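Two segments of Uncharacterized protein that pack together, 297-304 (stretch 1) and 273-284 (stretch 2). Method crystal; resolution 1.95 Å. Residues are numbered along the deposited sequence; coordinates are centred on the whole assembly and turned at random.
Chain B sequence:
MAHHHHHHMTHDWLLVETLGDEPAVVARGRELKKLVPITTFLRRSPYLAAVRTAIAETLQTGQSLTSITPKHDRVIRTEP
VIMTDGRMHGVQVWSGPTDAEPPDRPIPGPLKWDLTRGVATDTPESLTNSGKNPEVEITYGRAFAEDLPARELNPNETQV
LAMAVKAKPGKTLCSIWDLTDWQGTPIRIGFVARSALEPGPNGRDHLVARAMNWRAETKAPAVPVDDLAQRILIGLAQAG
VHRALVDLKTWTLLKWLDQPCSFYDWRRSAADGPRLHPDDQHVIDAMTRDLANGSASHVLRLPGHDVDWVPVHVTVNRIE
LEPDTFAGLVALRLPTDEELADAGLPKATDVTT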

# COMPACT_ATOMS: atom_id res chain seq x y z
N SER B 297 -4.38 -27.47 -5.65
CA SER B 297 -3.76 -28.11 -4.50
C SER B 297 -3.24 -29.50 -4.83
O SER B 297 -3.86 -30.25 -5.59
CB SER B 297 -4.76 -28.18 -3.34
OG SER B 297 -4.10 -28.43 -2.12
N HIS B 298 -2.08 -29.83 -4.27
CA HIS B 298 -1.44 -31.12 -4.53
C HIS B 298 -0.35 -31.39 -3.49
O HIS B 298 0.14 -30.48 -2.83
CB HIS B 298 -0.84 -31.15 -5.94
N VAL B 299 0.03 -32.66 -3.35
CA VAL B 299 1.13 -33.03 -2.46
C VAL B 299 2.41 -33.22 -3.27
O VAL B 299 2.45 -34.05 -4.17
CB VAL B 299 0.83 -34.32 -1.67
CG1 VAL B 299 2.10 -34.87 -1.03
CG2 VAL B 299 -0.23 -34.06 -0.62
N LEU B 300 3.44 -32.44 -2.97
CA LEU B 300 4.68 -32.52 -3.73
C LEU B 300 5.83 -33.01 -2.86
O LEU B 300 5.91 -32.69 -1.68
CB LEU B 300 5.04 -31.15 -4.33
CG LEU B 300 3.97 -30.45 -5.18
CD1 LEU B 300 4.46 -29.08 -5.60
CD2 LEU B 300 3.62 -31.29 -6.40
N ARG B 301 6.73 -33.79 -3.44
CA ARG B 301 7.91 -34.20 -2.71
C ARG B 301 9.01 -33.16 -2.90
O ARG B 301 9.46 -32.92 -4.02
CB ARG B 301 8.35 -35.60 -3.14
CG ARG B 301 7.44 -36.70 -2.61
CD ARG B 301 7.66 -38.02 -3.35
NE ARG B 301 7.13 -37.95 -4.71
CZ ARG B 301 7.18 -38.95 -5.58
NH1 ARG B 301 7.74 -40.11 -5.25
NH2 ARG B 301 6.67 -38.79 -6.80
N LEU B 302 9.40 -32.53 -1.81
CA LEU B 302 10.44 -31.50 -1.81
C LEU B 302 11.69 -32.03 -1.12
O LEU B 302 11.60 -32.95 -0.31
CB LEU B 302 9.92 -30.23 -1.12
CG LEU B 302 8.66 -29.66 -1.77
CD1 LEU B 302 8.13 -28.48 -0.98
CD2 LEU B 302 8.97 -29.26 -3.20
N PRO B 303 12.87 -31.46 -1.43
CA PRO B 303 14.14 -31.94 -0.86
C PRO B 303 14.18 -31.91 0.67
O PRO B 303 13.89 -30.89 1.27
CB PRO B 303 15.18 -30.97 -1.42
CG PRO B 303 14.55 -30.35 -2.60
CD PRO B 303 13.08 -30.29 -2.30
N GLY B 304 14.56 -33.03 1.29
CA GLY B 304 14.65 -33.09 2.74
C GLY B 304 15.97 -32.66 3.36
O GLY B 304 17.00 -32.53 2.68
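Stretch 2, residues 273-284: GPRLHPDDQHVI

An extended strand can hold an irregular segment without pairing with it as a sheet, when side chains supply most of the contacts and one of them takes a backbone donor. Residues 297-303 of this protein form such a strand, and residues 273-284 lie along it in the reverse direction. The CA atoms of Leu302 and Leu276 are 4.8 Å apart, those of Arg301 and His277 5.4 Å, those of Leu300 and Asp280 6.3 Å, and those of His298 and Val283 7.8 Å, so the two chains draw apart toward the Val283 end. Stretch 2 begins as loop: Leu276 is extended, with phi/psi of -145/167, and His277 has -61/132. From Pro278 the phi values stay between about -60° and -100° with psi near or below zero, and residues 281-283 have helical angles without the regular bonds of a helix.

Main-chain bonding between the stretches is limited to one hydrogen bond, from His277 N to Arg301 O (3.0 Å). At the other end of the same residue, Arg301 N finds its acceptor in a side chain, donating to Asp280 OD2 at 2.8 Å. Asp280 thus stands in for a backbone carbonyl.

The same carboxylate also meets the charge of Arg301. Arg301 NE donates to Asp280 OD2 (3.2 Å) and Arg301 NH2 to Asp280 OD1 (3.1 Å), a two-pronged salt bridge with the acid at the edge of the guanidinium. A water extends the network, donating to Asp280 OD1 (2.8 Å) and to Val299 O (2.7 Å), and so adds a water-mediated link from the acid to the strand.

With its edge engaged, the guanidinium offers a face for stacking. It lies flat on the His277 ring, centres 3.8 Å apart and planes only 4° from parallel; Arg301 NH1 comes within 3.7 Å of His277 NE2. The ring is also bonded within its own stretch, where Asp279 N donates to His277 ND1 (3.1 Å).

Apolar and van der Waals contacts complete the packing. Leu300 CD2 touches Val283 CG1 at 3.8 Å, and the same Val283 CG1 lies 3.8 Å from His298 CB. Leu302 points its CA-to-CB bond away, yet the end of its side chain returns, bringing CD2 within 4.3 Å of Leu276 CB. Farther along, Pro303 rests against backbone carbonyls: its CG is 3.2 Å from Pro274 O and its CD 3.2 Å from Arg275 O. Altogether the contact buries 509 Å², with Arg301 contributing the largest share.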

# COMPACT_ATOMS: atom_id res chain seq x y z
N GLY B 273 21.01 -29.21 -6.48
CA GLY B 273 20.17 -30.38 -6.54
C GLY B 273 18.79 -30.13 -7.10
O GLY B 273 18.46 -29.03 -7.52
N PRO B 274 17.96 -31.18 -7.11
CA PRO B 274 16.58 -31.08 -7.59
C PRO B 274 15.77 -30.14 -6.70
O PRO B 274 15.99 -30.14 -5.49
CB PRO B 274 16.07 -32.53 -7.50
CG PRO B 274 16.96 -33.18 -6.48
CD PRO B 274 18.31 -32.54 -6.65
N ARG B 275 14.90 -29.33 -7.28
CA ARG B 275 14.06 -28.44 -6.49
C ARG B 275 12.82 -29.21 -6.03
O ARG B 275 12.21 -28.92 -5.00
CB ARG B 275 13.62 -27.22 -7.28
CG ARG B 275 14.72 -26.33 -7.81
CD ARG B 275 14.07 -25.24 -8.63
NE ARG B 275 15.00 -24.49 -9.45
CZ ARG B 275 15.59 -23.36 -9.07
NH1 ARG B 275 15.36 -22.87 -7.86
NH2 ARG B 275 16.43 -22.74 -9.89
N LEU B 276 12.45 -30.18 -6.85
CA LEU B 276 11.34 -31.07 -6.53
C LEU B 276 11.65 -32.45 -7.06
O LEU B 276 12.59 -32.63 -7.84
CB LEU B 276 10.03 -30.55 -7.13
CG LEU B 276 9.99 -29.80 -8.46
CD1 LEU B 276 10.72 -30.55 -9.57
CD2 LEU B 276 8.54 -29.52 -8.87
N HIS B 277 10.87 -33.43 -6.62
CA HIS B 277 10.99 -34.76 -7.16
C HIS B 277 10.69 -34.71 -8.66
O HIS B 277 9.71 -34.10 -9.07
CB HIS B 277 10.04 -35.72 -6.45
CG HIS B 277 10.44 -37.16 -6.56
ND1 HIS B 277 10.28 -37.89 -7.72
CD2 HIS B 277 10.99 -38.00 -5.66
CE1 HIS B 277 10.72 -39.12 -7.53
NE2 HIS B 277 11.15 -39.22 -6.28
N PRO B 278 11.55 -35.33 -9.47
CA PRO B 278 11.37 -35.31 -10.93
C PRO B 278 10.05 -35.94 -11.37
O PRO B 278 9.51 -35.57 -12.42
CB PRO B 278 12.57 -36.12 -11.45
CG PRO B 278 13.04 -36.92 -10.27
CD PRO B 278 12.76 -36.07 -9.08
N ASP B 279 9.53 -36.88 -10.58
CA ASP B 279 8.25 -37.51 -10.89
C ASP B 279 7.06 -36.58 -10.62
O ASP B 279 5.96 -36.82 -11.12
CB ASP B 279 8.08 -38.80 -10.07
CG ASP B 279 8.98 -39.92 -10.55
OD1 ASP B 279 9.66 -39.75 -11.59
OD2 ASP B 279 9.01 -40.98 -9.89
N ASP B 280 7.29 -35.53 -9.83
CA ASP B 280 6.24 -34.56 -9.52
C ASP B 280 6.34 -33.34 -10.43
O ASP B 280 5.57 -32.39 -10.29
CB ASP B 280 6.32 -34.11 -8.06
CG ASP B 280 5.96 -35.21 -7.08
OD1 ASP B 280 5.26 -36.17 -7.48
OD2 ASP B 280 6.36 -35.10 -5.90
N GLN B 281 7.30 -33.37 -11.36
CA GLN B 281 7.52 -32.25 -12.26
C GLN B 281 6.27 -31.95 -13.08
O GLN B 281 5.94 -30.78 -13.32
CB GLN B 281 8.71 -32.52 -13.18
CG GLN B 281 9.04 -31.37 -14.12
CD GLN B 281 9.35 -30.08 -13.39
OE1 GLN B 281 8.54 -29.15 -13.38
NE2 GLN B 281 10.52 -30.01 -12.77
N HIS B 282 5.58 -33.00 -13.50
CA HIS B 282 4.37 -32.85 -14.31
C HIS B 282 3.26 -32.15 -13.54
O HIS B 282 2.44 -31.44 -14.13
CB HIS B 282 3.89 -34.22 -14.80
CG HIS B 282 3.19 -35.03 -13.76
ND1 HIS B 282 3.86 -35.90 -12.92
CD2 HIS B 282 1.88 -35.12 -13.42
CE1 HIS B 282 2.99 -36.47 -12.11
NE2 HIS B 282 1.78 -36.02 -12.39
N VAL B 283 3.23 -32.34 -12.22
CA VAL B 283 2.19 -31.75 -11.39
C VAL B 283 2.34 -30.23 -11.35
O VAL B 283 1.35 -29.50 -11.39
CB VAL B 283 2.21 -32.32 -9.96
CG1 VAL B 283 1.06 -31.75 -9.14
CG2 VAL B 283 2.13 -33.84 -10.00
N ILE B 284 3.58 -29.76 -11.27
CA ILE B 284 3.84 -28.33 -11.21
C ILE B 284 3.76 -27.69 -12.59
O ILE B 284 4.10 -26.52 -12.76
CB ILE B 284 5.22 -28.04 -10.58
O HOH W 1 3.38 -36.28 -5.35